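Local structure of cystatin-2 (Ornithodoros moubata, 3L0R) at residues A[42-47]-A[54-59]; A[37-42]-A[59-64]. The protein inhibits cysteine proteinases, with broad specificity for mammalian cathepsins that includes endopeptidases and exopeptidases. All blocks are in the same frame, centred on the assembly; numbering follows the deposited sequence.

Contact 1: A[42-47]-A[54-59]; sequences KEVETQ and YKLTIE
V44 and L56 meet on the buried face of an antiparallel ladder, V44 CG2 lying 3.7 Å from L56 CD2 while CG1 of the same valine touches that same methyl. Their side chains run side by side, and beside them T46 CG2 comes within 3.5 Å of Y54 CD1, approaching the ring obliquely. F17 of helix 15-25 packs on both V44 and Y54, which closes this side tightly. The opposite face, carrying E43, E45, K55 and T57, is looser and more open. E43 and T57 touch there through their CB atoms at 3.8 Å, whereas E45 OE1 stays 5.2 Å from K55 NZ. Water 1 lies within hydrogen-bonding distance of E45 OE1, K55 O and T57 OG1; counting atoms elsewhere, it has more acceptors nearby than protons. R9 forms salt bridges with E43 OE2 and E45 OE2, and K55 makes a cation-pi contact with W7. At the exposed end, K42 CG is anti to the carbonyl carbon (chi1 -74°), and the bent chain beyond it crosses E59 at about a right angle. K42 NZ reaches E59 OE2 at 2.8 Å, on the anti side and 21° out of the carboxylate plane. The straightest backbone bond, K55 N to E45 O, is 2.7 Å long (170° at the hydrogen). T57 O takes two donors, K42 N at 2.7 Å and E43 N at 3.1 Å. Two residues facing one define a classic beta bulge, here in the long hairpin wrapping the cystatin helix; Q47 begins QVVAG, in other cystatins, and probably here, the protease-binding first hairpin loop.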
loop_
_atom_site.group_PDB
_atom_site.type_symbol
_atom_site.label_atom_id
_atom_site.label_comp_id
_atom_site.label_asym_id
_atom_site.label_seq_id
_atom_site.Cartn_x
_atom_site.Cartn_y
_atom_site.Cartn_z
ATOM N N LYS A 42 0.859 2.968 -9.355
ATOM C CA LYS A 42 0.441 3.063 -10.750
ATOM C C LYS A 42 -0.897 3.771 -10.908
ATOM O O LYS A 42 -1.099 4.558 -11.844
ATOM C CB LYS A 42 0.380 1.671 -11.386
ATOM C CG LYS A 42 1.738 1.082 -11.680
ATOM C CD LYS A 42 1.720 -0.427 -11.557
ATOM C CE LYS A 42 1.013 -1.120 -12.725
ATOM N NZ LYS A 42 1.769 -2.322 -13.236
ATOM N N GLU A 43 -1.814 3.483 -9.986
ATOM C CA GLU A 43 -3.181 3.939 -10.129
ATOM C C GLU A 43 -3.867 4.095 -8.773
ATOM O O GLU A 43 -3.614 3.311 -7.861
ATOM C CB GLU A 43 -3.932 2.980 -11.059
ATOM C CG GLU A 43 -5.424 3.187 -11.076
ATOM C CD GLU A 43 -6.137 2.384 -12.152
ATOM O OE1 GLU A 43 -5.483 1.526 -12.832
ATOM O OE2 GLU A 43 -7.360 2.652 -12.312
ATOM N N VAL A 44 -4.710 5.131 -8.644
ATOM C CA VAL A 44 -5.432 5.422 -7.389
ATOM C C VAL A 44 -6.906 5.808 -7.625
ATOM O O VAL A 44 -7.217 6.608 -8.496
ATOM C CB VAL A 44 -4.734 6.540 -6.547
ATOM C CG1 VAL A 44 -5.530 6.862 -5.272
ATOM C CG2 VAL A 44 -3.317 6.137 -6.193
ATOM N N GLU A 45 -7.795 5.220 -6.833
ATOM C CA GLU A 45 -9.216 5.516 -6.877
ATOM C C GLU A 45 -9.715 5.629 -5.453
ATOM O O GLU A 45 -9.343 4.826 -4.582
ATOM C CB GLU A 45 -10.001 4.425 -7.606
ATOM C CG GLU A 45 -9.730 4.361 -9.095
ATOM C CD GLU A 45 -10.062 2.996 -9.670
ATOM O OE1 GLU A 45 -9.207 2.062 -9.526
ATOM O OE2 GLU A 45 -11.167 2.873 -10.267
ATOM N N THR A 46 -10.554 6.636 -5.219
ATOM C CA THR A 46 -11.107 6.872 -3.884
ATOM C C THR A 46 -12.612 6.774 -3.917
ATOM O O THR A 46 -13.240 7.027 -4.953
ATOM C CB THR A 46 -10.661 8.234 -3.312
ATOM O OG1 THR A 46 -11.008 9.297 -4.227
ATOM C CG2 THR A 46 -9.160 8.220 -3.096
ATOM N N GLN A 47 -13.188 6.386 -2.791
ATOM C CA GLN A 47 -14.617 6.210 -2.684
ATOM C C GLN A 47 -15.023 6.752 -1.328
ATOM O O GLN A 47 -14.440 6.372 -0.305
ATOM C CB GLN A 47 -14.987 4.727 -2.787
ATOM C CG GLN A 47 -16.493 4.432 -2.728
ATOM C CD GLN A 47 -16.789 2.945 -2.721
ATOM O OE1 GLN A 47 -16.260 2.200 -1.894
ATOM N NE2 GLN A 47 -17.631 2.501 -3.648
ATOM N N TYR A 54 -9.529 3.831 -0.197
ATOM C CA TYR A 54 -8.426 4.095 -1.146
ATOM C C TYR A 54 -8.106 2.796 -1.812
ATOM O O TYR A 54 -7.801 1.805 -1.135
ATOM C CB TYR A 54 -7.186 4.631 -0.443
ATOM C CG TYR A 54 -7.433 5.966 0.228
ATOM C CD1 TYR A 54 -7.155 7.163 -0.443
ATOM C CD2 TYR A 54 -7.975 6.038 1.525
ATOM C CE1 TYR A 54 -7.389 8.403 0.158
ATOM C CE2 TYR A 54 -8.209 7.251 2.130
ATOM C CZ TYR A 54 -7.919 8.427 1.442
ATOM O OH TYR A 54 -8.153 9.634 2.030
ATOM N N LYS A 55 -8.250 2.791 -3.137
ATOM C CA LYS A 55 -7.863 1.661 -3.970
ATOM C C LYS A 55 -6.556 1.965 -4.749
ATOM O O LYS A 55 -6.526 2.759 -5.696
ATOM C CB LYS A 55 -9.021 1.246 -4.877
ATOM C CG LYS A 55 -8.666 0.131 -5.863
ATOM C CD LYS A 55 -9.777 -0.867 -5.994
ATOM C CE LYS A 55 -10.891 -0.350 -6.851
ATOM N NZ LYS A 55 -12.103 -1.167 -6.649
ATOM N N LEU A 56 -5.476 1.315 -4.328
ATOM C CA LEU A 56 -4.164 1.554 -4.903
ATOM C C LEU A 56 -3.662 0.348 -5.683
ATOM O O LEU A 56 -3.583 -0.771 -5.145
ATOM C CB LEU A 56 -3.162 1.926 -3.805
ATOM C CG LEU A 56 -3.700 2.772 -2.634
ATOM C CD1 LEU A 56 -2.737 2.726 -1.474
ATOM C CD2 LEU A 56 -4.000 4.233 -3.045
ATOM N N THR A 57 -3.368 0.589 -6.959
ATOM C CA THR A 57 -2.706 -0.349 -7.819
ATOM C C THR A 57 -1.217 0.039 -7.770
ATOM O O THR A 57 -0.812 1.149 -8.149
ATOM C CB THR A 57 -3.288 -0.293 -9.259
ATOM O OG1 THR A 57 -4.712 -0.413 -9.199
ATOM C CG2 THR A 57 -2.751 -1.420 -10.132
ATOM N N ILE A 58 -0.419 -0.879 -7.238
ATOM C CA ILE A 58 0.980 -0.619 -6.935
ATOM C C ILE A 58 1.864 -1.752 -7.414
ATOM O O ILE A 58 1.404 -2.889 -7.590
ATOM C CB ILE A 58 1.214 -0.421 -5.418
ATOM C CG1 ILE A 58 1.151 -1.767 -4.688
ATOM C CG2 ILE A 58 0.206 0.624 -4.836
ATOM C CD1 ILE A 58 0.744 -1.689 -3.214
ATOM N N GLU A 59 3.132 -1.425 -7.642
ATOM C CA GLU A 59 4.153 -2.437 -7.847
ATOM C C GLU A 59 4.981 -2.607 -6.598
ATOM O O GLU A 59 5.443 -1.631 -5.996
ATOM C CB GLU A 59 5.025 -2.107 -9.044
ATOM C CG GLU A 59 4.286 -2.328 -10.335
ATOM C CD GLU A 59 5.027 -1.809 -11.536
ATOM O OE1 GLU A 59 6.118 -1.215 -11.364
ATOM O OE2 GLU A 59 4.508 -1.995 -12.664
HETATM O O HOH W 1 -6.416 1.404 -8.277
#

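Contact 2: A[37-42]-A[59-64]; sequences TVVTVK and EISPSV
T37 and S61 are joined by a pair of backbone hydrogen bonds, T37 N to S61 O at 2.8 Å and S61 N to T37 O at 3.0 Å. Beside them I60 CA makes a CA-H...O contact with T37 O at 3.2 Å, while the end of the I60 side chain leads away from 37-42. Farther along, E59 O accepts from both V39 N (2.8 Å) and T40 N (3.3 Å), the two donors reaching it from the same face of its carbonyl plane, while E59 N returns a bond to T40 O. V39 supplies the extra residue: its helical backbone angles, phi -99° and psi -47°, fit the first position of a classic beta bulge and shift the register by one. The two strands form the part of the long hairpin farther from its turn; in the cystatin fold this hairpin curls around the helix, and V38 packs on L18, A21 and T25 of helix 15-25. Among apolar contacts, V39 CG2 is anti to its carbonyl carbon, a setting that carries it to 3.4 Å from S61 CB. T37 CG2 lies 3.8 Å from S63 CB and also approaches the S61 carbonyl oxygen. Polar side chains mostly find partners beyond the two strands. T37 OG1 bonds to Y72 OH and S63 OG to Y35 O, while S61 OG lies at the Q84 carbonyl, with that of D81 also within hydrogen-bonding reach. E59 holds the K42 ammonium through the salt bridge of contact 1; an alanine here would probably leave that charge without its carboxylate mate and the K42 chain freer to turn, although the backbone bonds at E59 could persist.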
loop_
_atom_site.group_PDB
_atom_site.type_symbol
_atom_site.label_atom_id
_atom_site.label_comp_id
_atom_site.label_asym_id
_atom_site.label_seq_id
_atom_site.Cartn_x
_atom_site.Cartn_y
_atom_site.Cartn_z
ATOM N N THR A 37 8.140 -4.059 -0.143
ATOM C CA THR A 37 8.034 -2.609 -0.171
ATOM C C THR A 37 7.450 -2.119 -1.495
ATOM O O THR A 37 7.284 -2.886 -2.448
ATOM C CB THR A 37 9.407 -1.930 0.142
ATOM O OG1 THR A 37 9.217 -0.519 0.303
ATOM C CG2 THR A 37 10.434 -2.205 -0.973
ATOM N N VAL A 38 7.165 -0.827 -1.541
ATOM C CA VAL A 38 6.607 -0.206 -2.717
ATOM C C VAL A 38 7.697 0.279 -3.670
ATOM O O VAL A 38 8.633 0.958 -3.260
ATOM C CB VAL A 38 5.675 0.957 -2.333
ATOM C CG1 VAL A 38 5.079 1.607 -3.587
ATOM C CG2 VAL A 38 4.580 0.462 -1.441
ATOM N N VAL A 39 7.551 -0.073 -4.945
ATOM C CA VAL A 39 8.395 0.416 -6.000
ATOM C C VAL A 39 7.663 1.560 -6.683
ATOM O O VAL A 39 8.244 2.614 -6.931
ATOM C CB VAL A 39 8.710 -0.708 -7.022
ATOM C CG1 VAL A 39 9.507 -0.177 -8.228
ATOM C CG2 VAL A 39 9.490 -1.820 -6.351
ATOM N N THR A 40 6.384 1.363 -6.992
ATOM C CA THR A 40 5.625 2.392 -7.702
ATOM C C THR A 40 4.126 2.342 -7.410
ATOM O O THR A 40 3.590 1.292 -7.099
ATOM C CB THR A 40 5.960 2.417 -9.239
ATOM O OG1 THR A 40 4.866 2.937 -9.982
ATOM C CG2 THR A 40 6.256 1.041 -9.767
ATOM N N VAL A 41 3.491 3.510 -7.448
ATOM C CA VAL A 41 2.038 3.658 -7.345
ATOM C C VAL A 41 1.528 3.948 -8.751
ATOM O O VAL A 41 1.755 5.040 -9.279
ATOM C CB VAL A 41 1.617 4.811 -6.368
ATOM C CG1 VAL A 41 0.067 4.898 -6.197
ATOM C CG2 VAL A 41 2.282 4.641 -5.005
ATOM N N LYS A 42 0.859 2.968 -9.355
ATOM C CA LYS A 42 0.441 3.063 -10.750
ATOM C C LYS A 42 -0.897 3.771 -10.908
ATOM O O LYS A 42 -1.099 4.558 -11.844
ATOM C CB LYS A 42 0.380 1.671 -11.386
ATOM C CG LYS A 42 1.738 1.082 -11.680
ATOM C CD LYS A 42 1.720 -0.427 -11.557
ATOM C CE LYS A 42 1.013 -1.120 -12.725
ATOM N NZ LYS A 42 1.769 -2.322 -13.236
ATOM N N GLU A 59 3.132 -1.425 -7.642
ATOM C CA GLU A 59 4.153 -2.437 -7.847
ATOM C C GLU A 59 4.981 -2.607 -6.598
ATOM O O GLU A 59 5.443 -1.631 -5.996
ATOM C CB GLU A 59 5.025 -2.107 -9.044
ATOM C CG GLU A 59 4.286 -2.328 -10.335
ATOM C CD GLU A 59 5.027 -1.809 -11.536
ATOM O OE1 GLU A 59 6.118 -1.215 -11.364
ATOM O OE2 GLU A 59 4.508 -1.995 -12.664
ATOM N N ILE A 60 5.138 -3.865 -6.197
ATOM C CA ILE A 60 5.878 -4.194 -4.989
ATOM C C ILE A 60 7.084 -5.063 -5.295
ATOM O O ILE A 60 7.181 -5.670 -6.371
ATOM C CB ILE A 60 4.983 -4.853 -3.899
ATOM C CG1 ILE A 60 4.635 -6.303 -4.270
ATOM C CG2 ILE A 60 3.749 -3.975 -3.619
ATOM C CD1 ILE A 60 4.028 -7.118 -3.136
ATOM N N SER A 61 7.995 -5.119 -4.325
ATOM C CA SER A 61 9.258 -5.832 -4.475
ATOM C C SER A 61 9.760 -6.126 -3.077
ATOM O O SER A 61 9.597 -5.296 -2.188
ATOM C CB SER A 61 10.283 -4.956 -5.209
ATOM O OG SER A 61 11.239 -5.747 -5.892
ATOM N N PRO A 62 10.359 -7.310 -2.868
ATOM C CA PRO A 62 10.951 -7.620 -1.555
ATOM C C PRO A 62 12.027 -6.608 -1.151
ATOM O O PRO A 62 12.878 -6.255 -1.982
ATOM C CB PRO A 62 11.582 -9.000 -1.762
ATOM C CG PRO A 62 10.873 -9.580 -2.973
ATOM C CD PRO A 62 10.497 -8.416 -3.836
ATOM N N SER A 63 11.985 -6.168 0.110
ATOM C CA SER A 63 12.942 -5.198 0.664
ATOM C C SER A 63 14.128 -5.850 1.372
ATOM O O SER A 63 14.192 -7.057 1.538
ATOM C CB SER A 63 12.248 -4.217 1.631
ATOM O OG SER A 63 12.028 -4.792 2.916
ATOM N N VAL A 64 15.072 -5.019 1.781
ATOM C CA VAL A 64 16.223 -5.462 2.538
ATOM C C VAL A 64 15.906 -5.682 4.028
ATOM O O VAL A 64 16.735 -6.222 4.770
ATOM C CB VAL A 64 17.377 -4.462 2.401
ATOM C CG1 VAL A 64 17.897 -4.416 0.943
ATOM C CG2 VAL A 64 16.938 -3.066 2.893
#

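Contact 1 is nested inside the loop closed by contact 2, and both lie on the single hairpin of strands 34-48 and 52-66, their centres about 14 Å apart. K42 and E59 belong to both, and I58 CB packs on T40 O at 3.4 Å where they adjoin. Each contact holds one of two classic bulges, set close together along strand 34-48; such bulges accentuate strand twist, consistent with a hairpin curling around its helix. By analogy with other cystatins, the protease-binding loop lies beyond contact 1. A bound glycerol, probably from the crystallisation liquor, sits about 4 Å from the Y54 side chain.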